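PDB 5V13: AAEL008620-PA odorant-binding protein from Aedes aegypti, which binds juvenile hormone specifically in mosquito hemolymph, as a secreted member of the odorant-binding protein family. Local coordinates for residues V51-D56 with S138-M143; K106-P111 with Y133-S138. One frame throughout, in Å; residues are numbered along the deposited sequence.

Contact 1 of 2, residues V51-D56 with S138-M143; sequences VKWHPD and STILRM. With JH3 (methyl (2E,6E)-9-[(2R)-3,3-dimethyloxiran-2-yl]-3,7-dimethylnona-2,6-dienoate), chain E.
One wall of the juvenile hormone pocket is built where Trp53 meets Leu141 and Ile140. The indole lies between the bound hormone and helix 137-143. Leu141 CG sits over one face of the indole. It is 3.6 Å from the centroid of the five-membered ring and only 3° off the ring normal, a CH-pi contact. CG of Leu141 is anti to its backbone N (chi1 -178°), which lays the branch point and CD1 along the pyrrole side of the indole. CD1 of Leu141 reaches Trp53 CG at 3.8 Å. The benzo side of the indole lies against the Leu141 backbone, with CZ3 of Trp53 3.8 Å from Leu141 CA.

The opposite face of Trp53 belongs to the ligand. JH3 C5 lies over it, 3.8 Å above the plane. The methyl carbon C3' of JH3 is 3.3 Å from Trp53 NE1, and its C7' meets CE3. Ile140 touches both partners with its CG2 branch, which approaches Trp53 CZ3 obliquely at 4.3 Å and JH3 O3, the epoxide oxygen, at 3.9 Å. Val51 adds CG1, which packs against the ester end of the hormone.

The turn that presents Trp53 is a Schellman motif closing helix 44-51. Trp53 is the C-prime residue, with phi 64°, and its N bonds to Trp50 O. The backbone O of Trp53 probably takes hydrogen bonds from Tyr133 OH and His137 NE2. These two bonds tie the turn to the helices next to the pocket. No hydrogen bond links 51-56 directly to 138-143, and all three touching residues are buried. Phe284 of helix 278-286 and the C-terminal Leu288 pack on Leu141.

Contact 2 of 2, residues K106-P111 with Y133-S138; sequences KNNAEP and YATHHS
Asn108, on helix 99-113, meets His136 at the junction between helices 122-135 and 137-143. The contact joins helix 99-113 to the break between two helices of the all-helical odorant-binding protein fold. Earlier in 106-111, Lys106 turns away from the junction and packs on Val88 of helix 84-94. Asn108 follows and makes the cross-contact. Its CG lies beside the backbone N (chi1 -77°), which directs the amide toward the junction. There ND2 of Asn108 donates to His136 NE2 over 2.9 Å with an N-H...N angle of 160°. The donor lies near the imidazole plane, at the ring edge. The amide and ring planes are nevertheless turned 49° from each other. With ND2 as donor, NE2 acts as acceptor, which is consistent with a neutral ring protonated on ND1. CB of Asn108 also approaches His136 NE2, at 3.4 Å. Next in sequence, Ala109 packs on Pro84 and Val88.

His136 follows directly on helix 122-135 and is at the N-cap position of helix 137-143. Its buried ring also meets Phe132, Ala104 and Leu105. OG1 of Thr135 bonds back to Thr131 O, while CG2 of Thr135 lies 3.7 Å above one face of the His136 ring and 4.2 Å from Asn108 ND2.

The centres of the two contacts are 12 Å apart. Contact 2 is nested within the chain loop closed by contact 1, and both use helix 137-143. Contact 1 is fully buried and apolar, beside the hormone. Contact 2 is partly buried, farther from the chain centre, and rests on one polar side-chain bond; the His136 side chain is about 10 Å from JH3. Trp53 of contact 1 is probably held through its backbone oxygen by two side chains of 133-138. Packing of Ile140 CD1 on Tyr133 CD1, at 3.8 Å, also connects the two. Tyr133 itself touches the hormone, so 133-138 also contributes to the pocket.

Contact 1 of 2, residues V51-D56 with S138-M143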
loop_
_atom_site.group_PDB
_atom_site.type_symbol
_atom_site.label_atom_id
_atom_site.label_comp_id
_atom_site.label_asym_id
_atom_site.label_seq_id
_atom_site.Cartn_x
_atom_site.Cartn_y
_atom_site.Cartn_z
ATOM N N VAL B 51 18.147 -19.046 -4.386
ATOM C CA VAL B 51 16.970 -18.379 -3.827
ATOM C C VAL B 51 16.661 -18.838 -2.410
ATOM O O VAL B 51 15.833 -18.210 -1.741
ATOM C CB VAL B 51 15.722 -18.569 -4.717
ATOM C CG1 VAL B 51 15.975 -18.033 -6.119
ATOM C CG2 VAL B 51 15.290 -20.035 -4.762
ATOM N N LYS B 52 17.292 -19.916 -1.938
ATOM C CA LYS B 52 17.264 -20.320 -0.535
ATOM C C LYS B 52 18.458 -19.777 0.243
ATOM O O LYS B 52 18.750 -20.261 1.345
ATOM C CB LYS B 52 17.225 -21.846 -0.414
ATOM C CG LYS B 52 15.964 -22.495 -0.947
ATOM C CD LYS B 52 16.136 -24.011 -0.970
ATOM C CE LYS B 52 14.944 -24.705 -1.601
ATOM N NZ LYS B 52 15.265 -26.130 -1.889
ATOM N N TRP B 53 19.171 -18.814 -0.333
ATOM C CA TRP B 53 20.252 -18.090 0.330
ATOM C C TRP B 53 21.444 -18.972 0.700
ATOM O O TRP B 53 22.197 -18.652 1.624
ATOM C CB TRP B 53 19.735 -17.353 1.568
ATOM C CG TRP B 53 18.823 -16.214 1.223
ATOM C CD1 TRP B 53 17.486 -16.282 0.937
ATOM C CD2 TRP B 53 19.181 -14.833 1.132
ATOM N NE1 TRP B 53 16.994 -15.024 0.672
ATOM C CE2 TRP B 53 18.014 -14.116 0.794
ATOM C CE3 TRP B 53 20.376 -14.128 1.313
ATOM C CZ2 TRP B 53 18.010 -12.732 0.619
ATOM C CZ3 TRP B 53 20.361 -12.747 1.159
ATOM C CH2 TRP B 53 19.192 -12.069 0.810
ATOM N N HIS B 54 21.690 -20.069 -0.010
ATOM C CA HIS B 54 22.939 -20.817 0.176
ATOM C C HIS B 54 23.582 -21.148 -1.168
ATOM O O HIS B 54 23.514 -22.286 -1.652
ATOM C CB HIS B 54 22.740 -22.064 1.049
ATOM C CG HIS B 54 21.582 -22.930 0.662
ATOM N ND1 HIS B 54 21.671 -23.898 -0.316
ATOM C CD2 HIS B 54 20.327 -23.015 1.162
ATOM C CE1 HIS B 54 20.511 -24.522 -0.420
ATOM N NE2 HIS B 54 19.678 -24.006 0.467
ATOM N N PRO B 55 24.237 -20.166 -1.786
ATOM C CA PRO B 55 25.045 -20.445 -2.983
ATOM C C PRO B 55 26.281 -21.254 -2.624
ATOM O O PRO B 55 26.965 -20.964 -1.639
ATOM C CB PRO B 55 25.437 -19.051 -3.495
ATOM C CG PRO B 55 24.697 -18.038 -2.607
ATOM C CD PRO B 55 24.303 -18.754 -1.358
ATOM N N ASP B 56 26.588 -22.257 -3.445
ATOM C CA ASP B 56 27.758 -23.085 -3.182
ATOM C C ASP B 56 29.006 -22.408 -3.752
ATOM O O ASP B 56 28.999 -21.228 -4.102
ATOM C CB ASP B 56 27.549 -24.501 -3.721
ATOM C CG ASP B 56 27.350 -24.555 -5.235
ATOM O OD1 ASP B 56 27.630 -23.563 -5.952
ATOM O OD2 ASP B 56 26.910 -25.624 -5.708
ATOM N N SER B 138 21.602 -15.293 8.692
ATOM C CA SER B 138 20.174 -15.025 8.868
ATOM C C SER B 138 19.890 -13.538 9.042
ATOM O O SER B 138 18.797 -13.073 8.687
ATOM C CB SER B 138 19.635 -15.815 10.064
ATOM O OG SER B 138 20.223 -15.364 11.269
ATOM N N THR B 139 20.857 -12.778 9.574
ATOM C CA THR B 139 20.690 -11.328 9.679
ATOM C C THR B 139 20.734 -10.670 8.300
ATOM O O THR B 139 19.901 -9.818 7.991
ATOM C CB THR B 139 21.770 -10.742 10.595
ATOM O OG1 THR B 139 21.621 -11.267 11.922
ATOM C CG2 THR B 139 21.696 -9.219 10.648
ATOM N N ILE B 140 21.690 -11.078 7.455
ATOM C CA ILE B 140 21.799 -10.540 6.097
ATOM C C ILE B 140 20.535 -10.841 5.296
ATOM O O ILE B 140 19.983 -9.971 4.616
ATOM C CB ILE B 140 23.045 -11.126 5.407
ATOM C CG1 ILE B 140 24.309 -10.672 6.130
ATOM C CG2 ILE B 140 23.063 -10.795 3.900
ATOM C CD1 ILE B 140 25.548 -11.540 5.762
ATOM N N LEU B 141 20.087 -12.095 5.332
ATOM C CA LEU B 141 18.852 -12.475 4.652
ATOM C C LEU B 141 17.715 -11.532 5.021
ATOM O O LEU B 141 17.022 -10.991 4.151
ATOM C CB LEU B 141 18.501 -13.920 5.023
ATOM C CG LEU B 141 17.297 -14.685 4.464
ATOM C CD1 LEU B 141 17.483 -16.172 4.784
ATOM C CD2 LEU B 141 15.942 -14.205 5.022
ATOM N N ARG B 142 17.529 -11.301 6.315
ATOM C CA ARG B 142 16.374 -10.523 6.742
ATOM C C ARG B 142 16.497 -9.055 6.332
ATOM O O ARG B 142 15.518 -8.456 5.872
ATOM C CB ARG B 142 16.201 -10.671 8.252
ATOM C CG ARG B 142 14.869 -10.187 8.730
ATOM C CD ARG B 142 14.407 -10.970 9.937
ATOM N NE ARG B 142 12.992 -10.716 10.163
ATOM C CZ ARG B 142 12.263 -11.309 11.097
ATOM N NH1 ARG B 142 12.813 -12.204 11.912
ATOM N NH2 ARG B 142 10.980 -11.001 11.208
ATOM N N MET B 143 17.688 -8.453 6.488
ATOM C CA MET B 143 17.815 -7.013 6.254
ATOM C C MET B 143 17.780 -6.663 4.777
ATOM O O MET B 143 17.540 -5.500 4.440
ATOM C CB MET B 143 19.110 -6.468 6.885
ATOM C CG MET B 143 20.414 -6.924 6.201
ATOM S SD MET B 143 21.800 -6.656 7.341
ATOM C CE MET B 143 23.258 -6.702 6.275
HETATM C C1 JH3 E . 15.285 -14.420 -5.313
HETATM O O2 JH3 E . 14.445 -14.464 -4.432
HETATM O O1 JH3 E . 14.828 -14.291 -6.674
HETATM C CM JH3 E . 13.428 -14.139 -6.915
HETATM C C2 JH3 E . 16.741 -14.466 -5.083
HETATM C C3 JH3 E . 17.373 -14.604 -3.915
HETATM C "C3'" JH3 E . 16.675 -14.749 -2.591
HETATM C C4 JH3 E . 18.882 -14.594 -3.962
HETATM C C5 JH3 E . 19.412 -13.739 -2.815
HETATM C C6 JH3 E . 20.843 -13.345 -3.104
HETATM C C7 JH3 E . 21.898 -14.016 -2.618
HETATM C "C7'" JH3 E . 21.709 -15.247 -1.772
HETATM C C8 JH3 E . 23.292 -13.519 -2.969
HETATM C C9 JH3 E . 24.078 -13.062 -1.728
HETATM C CA JH3 E . 23.288 -12.088 -0.858
HETATM O O3 JH3 E . 24.069 -11.518 0.216
HETATM C CB JH3 E . 23.784 -10.643 -0.877
HETATM C "CB'" JH3 E . 22.654 -9.626 -0.686
HETATM C CC JH3 E . 25.019 -10.269 -1.683
#

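Contact 2 of 2, residues K106-P111 with Y133-S138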
loop_
_atom_site.group_PDB
_atom_site.type_symbol
_atom_site.label_atom_id
_atom_site.label_comp_id
_atom_site.label_asym_id
_atom_site.label_seq_id
_atom_site.Cartn_x
_atom_site.Cartn_y
_atom_site.Cartn_z
ATOM N N LYS B 106 27.456 -5.113 13.469
ATOM C CA LYS B 106 28.192 -3.851 13.532
ATOM C C LYS B 106 29.660 -4.058 13.901
ATOM O O LYS B 106 30.546 -3.421 13.319
ATOM C CB LYS B 106 27.534 -2.912 14.534
ATOM C CG LYS B 106 26.267 -2.260 14.033
ATOM C CD LYS B 106 25.773 -1.261 15.056
ATOM C CE LYS B 106 24.418 -0.717 14.689
ATOM N NZ LYS B 106 23.805 -0.057 15.885
ATOM N N ASN B 107 29.942 -4.934 14.871
ATOM C CA ASN B 107 31.328 -5.144 15.286
ATOM C C ASN B 107 32.137 -5.909 14.239
ATOM O O ASN B 107 33.353 -5.701 14.122
ATOM C CB ASN B 107 31.381 -5.897 16.619
ATOM C CG ASN B 107 30.731 -5.127 17.756
ATOM O OD1 ASN B 107 30.484 -3.929 17.649
ATOM N ND2 ASN B 107 30.455 -5.816 18.851
ATOM N N ASN B 108 31.495 -6.796 13.483
ATOM C CA ASN B 108 32.217 -7.708 12.598
ATOM C C ASN B 108 32.380 -7.199 11.170
ATOM O O ASN B 108 33.275 -7.682 10.457
ATOM C CB ASN B 108 31.508 -9.062 12.544
ATOM C CG ASN B 108 31.767 -9.917 13.770
ATOM O OD1 ASN B 108 32.838 -9.863 14.376
ATOM N ND2 ASN B 108 30.788 -10.734 14.123
ATOM N N ALA B 109 31.537 -6.258 10.731
ATOM C CA ALA B 109 31.498 -5.886 9.318
ATOM C C ALA B 109 32.855 -5.400 8.821
ATOM O O ALA B 109 33.383 -5.916 7.827
ATOM C CB ALA B 109 30.423 -4.819 9.085
ATOM N N GLU B 110 33.445 -4.415 9.505
ATOM C CA GLU B 110 34.726 -3.887 9.039
ATOM C C GLU B 110 35.849 -4.915 9.130
ATOM O O GLU B 110 36.560 -5.108 8.126
ATOM C CB GLU B 110 35.066 -2.591 9.785
ATOM C CG GLU B 110 36.273 -1.865 9.213
ATOM C CD GLU B 110 36.774 -0.754 10.117
ATOM O OE1 GLU B 110 37.931 -0.312 9.932
ATOM O OE2 GLU B 110 36.015 -0.325 11.016
ATOM N N PRO B 111 36.061 -5.623 10.249
ATOM C CA PRO B 111 37.180 -6.579 10.266
ATOM C C PRO B 111 37.022 -7.728 9.283
ATOM O O PRO B 111 38.012 -8.124 8.653
ATOM C CB PRO B 111 37.232 -7.063 11.728
ATOM C CG PRO B 111 35.987 -6.613 12.366
ATOM C CD PRO B 111 35.495 -5.419 11.599
ATOM N N TYR B 133 29.454 -13.672 5.554
ATOM C CA TYR B 133 28.171 -14.230 5.161
ATOM C C TYR B 133 27.804 -15.434 6.022
ATOM O O TYR B 133 26.632 -15.615 6.375
ATOM C CB TYR B 133 28.199 -14.601 3.680
ATOM C CG TYR B 133 26.848 -15.005 3.142
ATOM C CD1 TYR B 133 25.853 -14.060 2.948
ATOM C CD2 TYR B 133 26.577 -16.329 2.816
ATOM C CE1 TYR B 133 24.618 -14.418 2.460
ATOM C CE2 TYR B 133 25.342 -16.700 2.326
ATOM C CZ TYR B 133 24.372 -15.738 2.145
ATOM O OH TYR B 133 23.145 -16.100 1.642
ATOM N N ALA B 134 28.789 -16.268 6.369
ATOM C CA ALA B 134 28.495 -17.444 7.187
ATOM C C ALA B 134 28.137 -17.038 8.606
ATOM O O ALA B 134 27.232 -17.621 9.216
ATOM C CB ALA B 134 29.686 -18.411 7.187
ATOM N N THR B 135 28.811 -16.015 9.128
ATOM C CA THR B 135 28.642 -15.609 10.514
ATOM C C THR B 135 27.345 -14.845 10.740
ATOM O O THR B 135 26.791 -14.905 11.846
ATOM C CB THR B 135 29.852 -14.767 10.947
ATOM O OG1 THR B 135 31.060 -15.496 10.685
ATOM C CG2 THR B 135 29.794 -14.423 12.438
ATOM N N HIS B 136 26.836 -14.138 9.716
ATOM C CA HIS B 136 25.651 -13.297 9.859
ATOM C C HIS B 136 24.572 -13.650 8.844
ATOM O O HIS B 136 23.777 -12.796 8.455
ATOM C CB HIS B 136 26.033 -11.820 9.760
ATOM C CG HIS B 136 26.980 -11.400 10.835
ATOM N ND1 HIS B 136 26.586 -11.234 12.146
ATOM C CD2 HIS B 136 28.316 -11.182 10.813
ATOM C CE1 HIS B 136 27.633 -10.899 12.879
ATOM N NE2 HIS B 136 28.694 -10.855 12.094
ATOM N N HIS B 137 24.532 -14.919 8.433
ATOM C CA HIS B 137 23.652 -15.384 7.363
ATOM C C HIS B 137 22.205 -14.929 7.561
ATOM O O HIS B 137 21.620 -14.267 6.695
ATOM C CB HIS B 137 23.741 -16.915 7.297
ATOM C CG HIS B 137 22.936 -17.526 6.197
ATOM N ND1 HIS B 137 21.631 -17.934 6.370
ATOM C CD2 HIS B 137 23.253 -17.809 4.911
ATOM C CE1 HIS B 137 21.175 -18.434 5.234
ATOM N NE2 HIS B 137 22.140 -18.371 4.334
ATOM N N SER B 138 21.602 -15.293 8.692
ATOM C CA SER B 138 20.174 -15.025 8.868
ATOM C C SER B 138 19.890 -13.538 9.042
ATOM O O SER B 138 18.797 -13.073 8.687
ATOM C CB SER B 138 19.635 -15.815 10.064
ATOM O OG SER B 138 20.223 -15.364 11.269
#